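Local coordinates for protein phenolpthiocerol synthesis type-I polyketide synthase ppsA (Mycobacterium bovis, PDB 7AKC) that probably helps build the lipid core of phthiocerols and phenolphthiocerols, its acyltransferase domain, present here, loading extender units for polyketide chain growth, at residues 26-31 with 89-94; 134-139 with 226-231; 159-164 with 170-175; 277-282 with 307-312. All blocks are in the same frame, centred on the assembly; numbering follows the deposited sequence. Where two conformers were deposited one is given.

Interaction 1 of 4, residues 26-31 with 89-94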
loop_
_atom_site.group_PDB
_atom_site.type_symbol
_atom_site.label_atom_id
_atom_site.label_comp_id
_atom_site.label_asym_id
_atom_site.label_seq_id
_atom_site.Cartn_x
_atom_site.Cartn_y
_atom_site.Cartn_z
ATOM N N VAL A 26 -7.177 7.204 -2.286
ATOM C CA VAL A 26 -6.385 6.088 -1.806
ATOM C C VAL A 26 -5.841 5.285 -2.989
ATOM O O VAL A 26 -6.610 4.876 -3.849
ATOM C CB VAL A 26 -7.175 5.201 -0.823
ATOM C CG1 VAL A 26 -6.297 4.053 -0.329
ATOM C CG2 VAL A 26 -7.717 6.023 0.367
ATOM N N TYR A 27 -4.515 5.083 -3.030
ATOM C CA TYR A 27 -3.853 4.375 -4.114
ATOM C C TYR A 27 -3.373 3.036 -3.623
ATOM O O TYR A 27 -2.497 2.991 -2.765
ATOM C CB TYR A 27 -2.691 5.217 -4.654
ATOM C CG TYR A 27 -3.214 6.493 -5.268
ATOM C CD1 TYR A 27 -3.616 6.532 -6.596
ATOM C CD2 TYR A 27 -3.426 7.625 -4.489
ATOM C CE1 TYR A 27 -4.149 7.690 -7.155
ATOM C CE2 TYR A 27 -4.029 8.769 -5.017
ATOM C CZ TYR A 27 -4.367 8.805 -6.359
ATOM O OH TYR A 27 -4.914 9.937 -6.898
ATOM N N SER A 28 -3.944 1.946 -4.147
ATOM C CA SER A 28 -3.551 0.615 -3.683
ATOM C C SER A 28 -2.211 0.196 -4.312
ATOM O O SER A 28 -1.838 0.723 -5.367
ATOM C CB SER A 28 -4.647 -0.394 -4.009
ATOM O OG SER A 28 -4.729 -0.649 -5.400
ATOM N N GLY A 29 -1.537 -0.782 -3.691
ATOM C CA GLY A 29 -0.253 -1.289 -4.163
ATOM C C GLY A 29 -0.329 -2.240 -5.335
ATOM O O GLY A 29 0.338 -2.034 -6.356
ATOM N N ARG A 30 -1.121 -3.300 -5.203
ATOM C CA ARG A 30 -1.286 -4.261 -6.292
ATOM C C ARG A 30 -2.774 -4.472 -6.480
ATOM O O ARG A 30 -3.324 -5.471 -6.026
ATOM C CB ARG A 30 -0.531 -5.591 -6.016
ATOM C CG ARG A 30 -0.104 -6.386 -7.286
ATOM C CD ARG A 30 -1.300 -6.965 -8.006
ATOM N NE ARG A 30 -0.984 -7.940 -9.059
ATOM C CZ ARG A 30 -1.889 -8.440 -9.898
ATOM N NH1 ARG A 30 -3.160 -8.052 -9.826
ATOM N NH2 ARG A 30 -1.529 -9.318 -10.827
ATOM N N GLY A 31 -3.422 -3.512 -7.115
ATOM C CA GLY A 31 -4.844 -3.624 -7.402
ATOM C C GLY A 31 -5.102 -4.599 -8.538
ATOM O O GLY A 31 -4.162 -5.139 -9.145
ATOM N N GLY A 89 -0.178 3.947 -14.339
ATOM C CA GLY A 89 -0.710 4.670 -15.494
ATOM C C GLY A 89 -2.202 4.889 -15.336
ATOM O O GLY A 89 -2.688 6.013 -15.414
ATOM N N MET A 90 -2.896 3.814 -14.963
ATOM C CA MET A 90 -4.332 3.792 -14.715
ATOM C C MET A 90 -4.688 4.660 -13.508
ATOM O O MET A 90 -5.681 5.372 -13.563
ATOM C CB MET A 90 -4.786 2.341 -14.497
ATOM C CG MET A 90 -6.265 2.180 -14.393
ATOM S SD MET A 90 -7.069 2.003 -16.007
ATOM C CE MET A 90 -8.724 1.834 -15.460
ATOM N N GLN A 91 -3.861 4.654 -12.452
ATOM C CA GLN A 91 -4.092 5.482 -11.261
ATOM C C GLN A 91 -4.004 6.988 -11.604
ATOM O O GLN A 91 -4.907 7.747 -11.267
ATOM C CB GLN A 91 -3.119 5.104 -10.132
ATOM C CG GLN A 91 -3.474 3.784 -9.432
ATOM C CD GLN A 91 -2.341 3.293 -8.557
ATOM O OE1 GLN A 91 -1.172 3.541 -8.833
ATOM N NE2 GLN A 91 -2.644 2.598 -7.462
ATOM N N LEU A 92 -2.952 7.391 -12.330
ATOM C CA LEU A 92 -2.757 8.781 -12.725
ATOM C C LEU A 92 -3.842 9.265 -13.689
ATOM O O LEU A 92 -4.278 10.415 -13.573
ATOM C CB LEU A 92 -1.364 8.991 -13.344
ATOM C CG LEU A 92 -0.161 8.743 -12.424
ATOM C CD1 LEU A 92 1.129 9.073 -13.144
ATOM C CD2 LEU A 92 -0.266 9.551 -11.111
ATOM N N ALA A 93 -4.305 8.395 -14.603
ATOM C CA ALA A 93 -5.350 8.800 -15.546
ATOM C C ALA A 93 -6.743 8.826 -14.904
ATOM O O ALA A 93 -7.548 9.712 -15.241
ATOM C CB ALA A 93 -5.331 7.939 -16.808
ATOM N N LEU A 94 -7.026 7.890 -13.980
ATOM C CA LEU A 94 -8.311 7.880 -13.280
ATOM C C LEU A 94 -8.388 9.085 -12.347
ATOM O O LEU A 94 -9.447 9.701 -12.263
ATOM C CB LEU A 94 -8.550 6.599 -12.472
ATOM C CG LEU A 94 -8.870 5.327 -13.244
ATOM C CD1 LEU A 94 -8.850 4.111 -12.307
ATOM C CD2 LEU A 94 -10.180 5.431 -13.983
HETATM O O HOH W 1 -5.253 2.126 -6.741
#
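Y27, at the end of strand 23-27, lays the edge of its ring along the side chain of Q91 from helix 79-100. Its CD1 is 3.8 Å from Q91 CB, and Q91 CG lies in the ring plane at that edge. The two side chains run past each other in opposite directions. The amide of Q91 stands almost upright to the ring, with the planes 83° apart. The Y27 hydroxyl bonds to T95, one turn further along the same helix.

S28 receives the polar end of Q91. The Q91 chain, extended beyond CG, carries NE2 to S28 O at 2.9 Å. The nitrogen lies in the carbonyl plane on a lone pair, and the oxygen is nearly in the amide plane, but the bond is bent, at 133°. NE2 also donates to a water at 2.7 Å. S28 N donates to the same water at 2.9 Å. One amide thus secures both backbone polar atoms of S28, directly and through water, which favours one orientation of the amide.

Past S28 the loop leaves the helix, and R30 forms a salt bridge with E210.

The contact is buried. The Y27 side chain touches the GxSxG turn of G110, S112 and G114, which is consistent with the nucleophile elbow of acyltransferases. Strand 23-27 lies in the parallel sheet between strands 107-110 and 287-290, and helix 115-121 also packs on Y27 and Q91.

Interaction 2 of 4, residues 134-139 with 226-231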
loop_
_atom_site.group_PDB
_atom_site.type_symbol
_atom_site.label_atom_id
_atom_site.label_comp_id
_atom_site.label_asym_id
_atom_site.label_seq_id
_atom_site.Cartn_x
_atom_site.Cartn_y
_atom_site.Cartn_z
ATOM N N THR A 134 8.922 3.429 -10.201
ATOM C CA THR A 134 8.166 2.221 -10.505
ATOM C C THR A 134 8.992 1.249 -11.310
ATOM O O THR A 134 9.145 0.117 -10.884
ATOM C CB THR A 134 6.836 2.561 -11.207
ATOM O OG1 THR A 134 6.107 3.475 -10.378
ATOM C CG2 THR A 134 5.991 1.315 -11.438
ATOM N N ALA A 135 9.591 1.708 -12.427
ATOM C CA ALA A 135 10.422 0.864 -13.274
ATOM C C ALA A 135 11.690 0.398 -12.568
ATOM O O ALA A 135 12.028 -0.772 -12.686
ATOM C CB ALA A 135 10.756 1.581 -14.600
ATOM N N THR A 136 12.382 1.279 -11.832
ATOM C CA THR A 136 13.613 0.909 -11.125
ATOM C C THR A 136 13.328 -0.192 -10.084
ATOM O O THR A 136 13.882 -1.287 -10.171
ATOM C CB THR A 136 14.296 2.159 -10.525
ATOM O OG1 THR A 136 14.848 2.938 -11.562
ATOM C CG2 THR A 136 15.377 1.817 -9.527
ATOM N N ARG A 137 12.371 0.053 -9.202
ATOM C CA ARG A 137 11.958 -0.903 -8.172
ATOM C C ARG A 137 11.450 -2.218 -8.783
ATOM O O ARG A 137 11.853 -3.283 -8.311
ATOM C CB ARG A 137 10.879 -0.269 -7.283
ATOM C CG ARG A 137 10.415 -1.121 -6.112
ATOM C CD ARG A 137 9.349 -0.366 -5.296
ATOM N NE ARG A 137 8.229 0.092 -6.128
ATOM C CZ ARG A 137 7.266 0.914 -5.707
ATOM N NH1 ARG A 137 7.301 1.415 -4.478
ATOM N NH2 ARG A 137 6.233 1.188 -6.490
ATOM N N SER A 138 10.574 -2.160 -9.810
ATOM C CA SER A 138 10.041 -3.387 -10.432
ATOM C C SER A 138 11.132 -4.256 -11.055
ATOM O O SER A 138 11.068 -5.476 -10.939
ATOM C CB SER A 138 8.990 -3.069 -11.494
ATOM O OG SER A 138 7.745 -2.664 -10.952
ATOM N N ARG A 139 12.140 -3.635 -11.678
ATOM C CA ARG A 139 13.255 -4.353 -12.306
ATOM C C ARG A 139 14.093 -5.037 -11.207
ATOM O O ARG A 139 14.422 -6.223 -11.339
ATOM C CB ARG A 139 14.085 -3.362 -13.149
ATOM C CG ARG A 139 15.443 -3.882 -13.615
ATOM C CD ARG A 139 15.915 -3.041 -14.812
ATOM N N ARG A 226 18.812 2.640 -3.262
ATOM C CA ARG A 226 19.442 3.886 -2.835
ATOM C C ARG A 226 20.426 4.405 -3.881
ATOM O O ARG A 226 20.587 5.621 -4.021
ATOM C CB ARG A 226 20.124 3.718 -1.474
ATOM C CG ARG A 226 19.166 3.367 -0.352
ATOM C CD ARG A 226 19.965 2.907 0.839
ATOM N NE ARG A 226 19.131 2.440 1.945
ATOM C CZ ARG A 226 19.336 1.304 2.606
ATOM N NH1 ARG A 226 20.334 0.494 2.259
ATOM N NH2 ARG A 226 18.536 0.959 3.605
ATOM N N SER A 227 21.068 3.494 -4.636
ATOM C CA SER A 227 22.035 3.846 -5.670
ATOM C C SER A 227 21.398 4.314 -6.988
ATOM O O SER A 227 21.816 5.341 -7.532
ATOM C CB SER A 227 22.957 2.660 -5.948
ATOM O OG SER A 227 23.651 2.238 -4.786
ATOM N N GLU A 228 20.428 3.550 -7.526
ATOM C CA GLU A 228 19.792 3.836 -8.813
ATOM C C GLU A 228 18.834 5.028 -8.805
ATOM O O GLU A 228 18.534 5.576 -9.872
ATOM C CB GLU A 228 19.093 2.589 -9.365
ATOM C CG GLU A 228 20.051 1.443 -9.638
ATOM C CD GLU A 228 19.420 0.216 -10.268
ATOM O OE1 GLU A 228 20.040 -0.871 -10.213
ATOM O OE2 GLU A 228 18.306 0.343 -10.824
ATOM N N LEU A 229 18.370 5.435 -7.618
ATOM C CA LEU A 229 17.480 6.581 -7.464
ATOM C C LEU A 229 18.159 7.752 -6.722
ATOM O O LEU A 229 17.467 8.656 -6.263
ATOM C CB LEU A 229 16.203 6.164 -6.719
ATOM C CG LEU A 229 15.343 5.108 -7.395
ATOM C CD1 LEU A 229 14.438 4.424 -6.388
ATOM C CD2 LEU A 229 14.510 5.703 -8.493
ATOM N N ALA A 230 19.508 7.754 -6.636
ATOM C CA ALA A 230 20.277 8.807 -5.953
ATOM C C ALA A 230 19.948 10.230 -6.377
ATOM O O ALA A 230 19.801 11.101 -5.511
ATOM C CB ALA A 230 21.765 8.553 -6.097
ATOM N N ASP A 231 19.757 10.460 -7.679
ATOM C CA ASP A 231 19.479 11.812 -8.161
ATOM C C ASP A 231 18.005 12.210 -8.153
ATOM O O ASP A 231 17.661 13.195 -8.807
ATOM C CB ASP A 231 20.087 12.060 -9.546
ATOM C CG ASP A 231 19.505 11.206 -10.653
ATOM O OD1 ASP A 231 18.955 10.136 -10.346
ATOM O OD2 ASP A 231 19.613 11.613 -11.835
#
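T136 meets E228 and L229 mainly through its methyl, CG2. T136 and L229 reach toward each other tip to tip, with T136 CG2 3.9 Å from L229 CG. The L229 methyl CD2 lies against T136 CB at 4.1 Å. The methyl of T136 points across because CG2 is anti to the backbone N (chi1 -71° for OG1). L229 itself is buried, with V133 and A257 also packed against it.

E228 adds a mixed contact. Its side chain crosses that of T136 at a slant, and its CB lies 3.8 Å from T136 CG2. The chain is extended beyond CG, which brings OE2 to 3.5 Å from the same methyl. This is ordinary van der Waals contact with a carboxylate oxygen. E228 itself is exposed.

The T136 hydroxyl has its partner in its own helix: OG1 bonds to R132 O, one turn back in helix 127-141.

The end of helix 222-228 and the residue after it thus meet helix 127-141 by van der Waals contact, mostly of aliphatic carbons and one carboxylate oxygen. Such a contact depends on shape and burial, and sets no precise bond direction between the helices.

Interaction 3 of 4, residues 159-164 with 170-175. With NA (sodium ion), chain B.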
loop_
_atom_site.group_PDB
_atom_site.type_symbol
_atom_site.label_atom_id
_atom_site.label_comp_id
_atom_site.label_asym_id
_atom_site.label_seq_id
_atom_site.Cartn_x
_atom_site.Cartn_y
_atom_site.Cartn_z
ATOM N N THR A 159 -1.675 -10.560 17.845
ATOM C CA THR A 159 -1.816 -12.022 17.700
ATOM C C THR A 159 -1.012 -12.497 16.459
ATOM O O THR A 159 -0.347 -13.541 16.468
ATOM C CB THR A 159 -3.285 -12.383 17.494
ATOM O OG1 THR A 159 -4.074 -11.900 18.595
ATOM C CG2 THR A 159 -3.467 -13.882 17.365
ATOM N N THR A 160 -1.032 -11.689 15.390
ATOM C CA THR A 160 -0.242 -12.001 14.202
ATOM C C THR A 160 1.253 -12.020 14.552
ATOM O O THR A 160 1.951 -12.972 14.214
ATOM C CB THR A 160 -0.494 -10.989 13.102
ATOM O OG1 THR A 160 -1.866 -11.092 12.714
ATOM C CG2 THR A 160 0.395 -11.281 11.871
ATOM N N GLU A 161 1.747 -10.969 15.260
ATOM C CA GLU A 161 3.179 -10.923 15.600
ATOM C C GLU A 161 3.563 -12.165 16.417
ATOM O O GLU A 161 4.608 -12.746 16.177
ATOM C CB GLU A 161 3.561 -9.661 16.363
ATOM C CG GLU A 161 3.379 -8.396 15.545
ATOM C CD GLU A 161 4.519 -8.097 14.579
ATOM O OE1 GLU A 161 5.235 -9.028 14.154
ATOM O OE2 GLU A 161 4.669 -6.912 14.222
ATOM N N ALA A 162 2.683 -12.596 17.292
ATOM C CA ALA A 162 2.934 -13.751 18.138
ATOM C C ALA A 162 2.987 -15.014 17.264
ATOM O O ALA A 162 3.866 -15.834 17.453
ATOM C CB ALA A 162 1.845 -13.870 19.191
ATOM N N LEU A 163 2.047 -15.160 16.320
ATOM C CA LEU A 163 2.049 -16.313 15.420
ATOM C C LEU A 163 3.367 -16.446 14.605
ATOM O O LEU A 163 3.856 -17.587 14.399
ATOM C CB LEU A 163 0.882 -16.108 14.432
ATOM C CG LEU A 163 0.875 -17.055 13.193
ATOM C CD1 LEU A 163 0.546 -18.512 13.637
ATOM C CD2 LEU A 163 -0.063 -16.523 12.140
ATOM N N ILE A 164 3.885 -15.304 14.136
ATOM C CA ILE A 164 5.049 -15.363 13.244
ATOM C C ILE A 164 6.383 -15.077 13.944
ATOM O O ILE A 164 7.413 -15.021 13.273
ATOM C CB ILE A 164 4.847 -14.423 12.062
ATOM C CG1 ILE A 164 4.827 -12.941 12.520
ATOM C CG2 ILE A 164 3.629 -14.825 11.250
ATOM C CD1 ILE A 164 4.651 -12.006 11.394
ATOM N N VAL A 170 9.320 -14.537 7.934
ATOM C CA VAL A 170 7.956 -14.047 7.747
ATOM C C VAL A 170 7.742 -12.860 8.656
ATOM O O VAL A 170 7.959 -12.970 9.857
ATOM C CB VAL A 170 6.878 -15.118 8.028
ATOM C CG1 VAL A 170 5.496 -14.496 7.867
ATOM C CG2 VAL A 170 7.061 -16.313 7.061
ATOM N N THR A 171 7.245 -11.745 8.090
ATOM C CA THR A 171 6.968 -10.569 8.896
ATOM C C THR A 171 5.570 -10.060 8.653
ATOM O O THR A 171 4.903 -10.431 7.666
ATOM C CB THR A 171 8.077 -9.496 8.640
ATOM O OG1 THR A 171 8.140 -9.225 7.238
ATOM C CG2 THR A 171 9.449 -9.957 9.165
ATOM N N LEU A 172 5.109 -9.179 9.536
ATOM C CA LEU A 172 3.832 -8.519 9.388
ATOM C C LEU A 172 4.064 -7.529 8.235
ATOM O O LEU A 172 4.986 -6.710 8.284
ATOM C CB LEU A 172 3.492 -7.797 10.695
ATOM C CG LEU A 172 2.088 -7.239 10.776
ATOM C CD1 LEU A 172 1.625 -7.070 12.253
ATOM C CD2 LEU A 172 1.988 -5.897 10.097
ATOM N N GLY A 173 3.323 -7.721 7.167
ATOM C CA GLY A 173 3.468 -6.932 5.951
ATOM C C GLY A 173 2.533 -5.733 5.881
ATOM O O GLY A 173 2.945 -4.676 5.387
ATOM N N ILE A 174 1.244 -5.912 6.230
ATOM C CA ILE A 174 0.275 -4.787 6.121
ATOM C C ILE A 174 -0.689 -4.783 7.278
ATOM O O ILE A 174 -1.235 -5.829 7.653
ATOM C CB ILE A 174 -0.549 -4.845 4.795
ATOM C CG1 ILE A 174 0.344 -5.024 3.552
ATOM C CG2 ILE A 174 -1.515 -3.615 4.619
ATOM C CD1 ILE A 174 -0.494 -5.221 2.198
ATOM N N TYR A 175 -0.865 -3.562 7.894
ATOM C CA TYR A 175 -1.862 -3.392 8.941
ATOM C C TYR A 175 -3.139 -2.983 8.194
ATOM O O TYR A 175 -3.279 -1.803 7.832
ATOM C CB TYR A 175 -1.472 -2.297 9.960
ATOM C CG TYR A 175 -0.231 -2.586 10.763
ATOM C CD1 TYR A 175 1.026 -2.210 10.299
ATOM C CD2 TYR A 175 -0.317 -3.150 12.034
ATOM C CE1 TYR A 175 2.166 -2.402 11.075
ATOM C CE2 TYR A 175 0.816 -3.343 12.816
ATOM C CZ TYR A 175 2.050 -2.952 12.343
ATOM O OH TYR A 175 3.159 -3.186 13.098
HETATM NA NA NA B . 8.785 -13.451 11.881
HETATM O O HOH W 2 6.728 -8.971 11.950
HETATM O O HOH W 3 3.162 -4.900 15.135
HETATM O O HOH W 4 8.184 -11.431 12.901
HETATM O O HOH W 5 10.413 -13.545 13.598
HETATM O O HOH W 6 10.826 -12.095 11.581
#
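A sodium ion is gripped by the backbone oxygens I164 O, at 2.5 Å, and V170 O, at 2.2 Å. F167 O and three waters complete six ligands. The site closes the turn between helix 157-164 and strand 171-177. Both belong to the small antiparallel subdomain, whose strand order fits the ferredoxin-like fold of acyltransferases. The ion joins I164 to V170, the residue before strand 171-177.

Beside it, I164 packs between the helix and the strand backbone. Its CG1 sits between the backbone N and the carbonyl carbon (chi1 66°), which sends CD1 over the strand backbone, 3.4 Å from L172 N. The other branch, CG2, packs on V170 CG1, and these side chains cross at about a right angle.

E161 covers L172 from the solvent side. A bend at chi2 (-81°) turns the carboxylate across L172, with OE2 3.6 Å from L172 CD1. Each oxygen also takes a hydrogen from a different water. The water on OE1 accepts from L172 N at 2.9 Å. The carboxylate therefore holds the strand backbone indirectly. L172 CD2 sits over the centre of one face of the Y175 ring, 3.6 Å above its plane.

Strand 171-177 carries a classic beta bulge, where G173 and I174 both face V182. The second water sits 2.7 Å from E161 OE2 and 2.7 Å from Y175 OH.

Interaction 4 of 4, residues 277-282 with 307-312. With NA (sodium ion), chain C.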
loop_
_atom_site.group_PDB
_atom_site.type_symbol
_atom_site.label_atom_id
_atom_site.label_comp_id
_atom_site.label_asym_id
_atom_site.label_seq_id
_atom_site.Cartn_x
_atom_site.Cartn_y
_atom_site.Cartn_z
ATOM N N ALA A 277 -6.301 10.151 9.078
ATOM C CA ALA A 277 -7.116 10.968 8.155
ATOM C C ALA A 277 -8.538 11.135 8.708
ATOM O O ALA A 277 -9.061 12.255 8.760
ATOM C CB ALA A 277 -7.150 10.286 6.773
ATOM N N GLY A 278 -9.120 10.059 9.229
ATOM C CA GLY A 278 -10.480 10.114 9.774
ATOM C C GLY A 278 -10.598 10.906 11.077
ATOM O O GLY A 278 -11.686 11.401 11.418
ATOM N N SER A 279 -9.479 11.076 11.788
ATOM C CA SER A 279 -9.410 11.751 13.076
ATOM C C SER A 279 -9.488 13.276 12.903
ATOM O O SER A 279 -8.958 13.774 11.920
ATOM C CB SER A 279 -8.061 11.449 13.728
ATOM O OG SER A 279 -7.867 12.244 14.895
ATOM N N GLY A 280 -10.063 14.003 13.862
ATOM C CA GLY A 280 -10.032 15.471 13.792
ATOM C C GLY A 280 -8.619 16.041 13.888
ATOM O O GLY A 280 -8.391 17.203 13.552
ATOM N N ALA A 281 -7.645 15.243 14.373
ATOM C CA ALA A 281 -6.256 15.703 14.490
ATOM C C ALA A 281 -5.710 15.921 13.086
ATOM O O ALA A 281 -5.849 15.042 12.238
ATOM C CB ALA A 281 -5.414 14.683 15.239
ATOM N N ASP A 282 -5.126 17.131 12.841
ATOM C CA ASP A 282 -4.642 17.609 11.546
ATOM C C ASP A 282 -5.806 17.789 10.548
ATOM O O ASP A 282 -5.555 17.883 9.347
ATOM C CB ASP A 282 -3.593 16.648 10.955
ATOM C CG ASP A 282 -2.469 16.359 11.945
ATOM O OD1 ASP A 282 -2.141 17.262 12.758
ATOM O OD2 ASP A 282 -1.955 15.211 11.947
ATOM N N SER A 307 -14.036 1.333 13.801
ATOM C CA SER A 307 -13.419 0.928 15.058
ATOM C C SER A 307 -12.871 2.158 15.828
ATOM O O SER A 307 -13.128 2.280 17.024
ATOM C CB SER A 307 -12.328 -0.117 14.813
ATOM O OG SER A 307 -11.612 -0.348 16.013
ATOM N N ALA A 308 -12.128 3.047 15.151
ATOM C CA ALA A 308 -11.497 4.226 15.767
ATOM C C ALA A 308 -12.466 5.364 16.138
ATOM O O ALA A 308 -12.258 6.026 17.154
ATOM C CB ALA A 308 -10.397 4.764 14.869
ATOM N N GLN A 309 -13.475 5.638 15.298
ATOM C CA GLN A 309 -14.459 6.699 15.604
ATOM C C GLN A 309 -15.846 6.092 15.388
ATOM O O GLN A 309 -16.426 6.247 14.316
ATOM C CB GLN A 309 -14.290 7.921 14.686
ATOM C CG GLN A 309 -12.868 8.325 14.369
ATOM C CD GLN A 309 -12.438 9.521 15.155
ATOM O OE1 GLN A 309 -13.245 10.387 15.532
ATOM N NE2 GLN A 309 -11.144 9.597 15.406
ATOM N N PRO A 310 -16.368 5.357 16.383
ATOM C CA PRO A 310 -17.618 4.604 16.171
ATOM C C PRO A 310 -18.903 5.390 15.924
ATOM O O PRO A 310 -19.851 4.822 15.375
ATOM C CB PRO A 310 -17.739 3.755 17.434
ATOM C CG PRO A 310 -16.875 4.453 18.457
ATOM C CD PRO A 310 -15.744 5.021 17.678
ATOM N N GLY A 311 -18.962 6.642 16.346
ATOM C CA GLY A 311 -20.154 7.456 16.118
ATOM C C GLY A 311 -20.041 8.390 14.924
ATOM O O GLY A 311 -20.855 9.312 14.772
ATOM N N ALA A 312 -19.010 8.207 14.103
ATOM C CA ALA A 312 -18.756 9.091 12.991
ATOM C C ALA A 312 -19.262 8.533 11.683
ATOM O O ALA A 312 -19.270 7.317 11.471
ATOM C CB ALA A 312 -17.279 9.388 12.904
HETATM NA NA NA C . -7.045 13.822 10.563
HETATM O O HOH W 7 -13.289 12.658 13.388
HETATM O O HOH W 8 -5.256 13.939 8.875
#
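S279 and Q309 touch where two helices have just ended, 270-278 and 298-308. The close part is small. Q309 NE2 lies 3.6 Å from S279 CA and 4.0 Å from S279 CB. The Q309 chain bends at chi2 (-103°), which lays its amide beside the backbone of the other loop. The far end of that amide is held through water. One water donates to G278 O at 2.8 Å and to Q309 OE1 at 3.1 Å. Y314 OH also bonds to G278 O, so this carbonyl at the helix end has two partners.

The rest is loose. The loop residues beyond S279 are exposed, and so is most of the turn after Q309. Each loop keeps its own shape. Residues 309-312 form a type I beta turn. In 277-282 a sodium ion takes S279 O at 2.4 Å and A281 O at 2.4 Å, with a water and the carbonyls of S276 and G283.

S279 OG is anti to the backbone N and accepts from A281 N at 3.1 Å, almost straight (163°). That bond makes an ST turn, here joined to a sodium site built of backbone carbonyls at the C-terminal end of a helix.

In the fold
Interaction 1 is the buried contact of the four. It links the central parallel sheet to helix 79-100 with a direct amide bond. Interaction 2 lies nearer the surface and rests on van der Waals contact of a threonine methyl at the end of helix 222-228. Helix 115-121 packs on residues of both, and helix 79-100 on T134, S138 and R139. Interactions 3 and 4 each hold a sodium ion on backbone carbonyls and water. In interaction 3, within the small antiparallel subdomain, the ion spans both segments. In interaction 4 its protein ligands all come from the end of helix 270-278 and the loop after it, and water joins the two segments. Interactions 2 and 4 are furthest apart, their centres about 36 Å from each other.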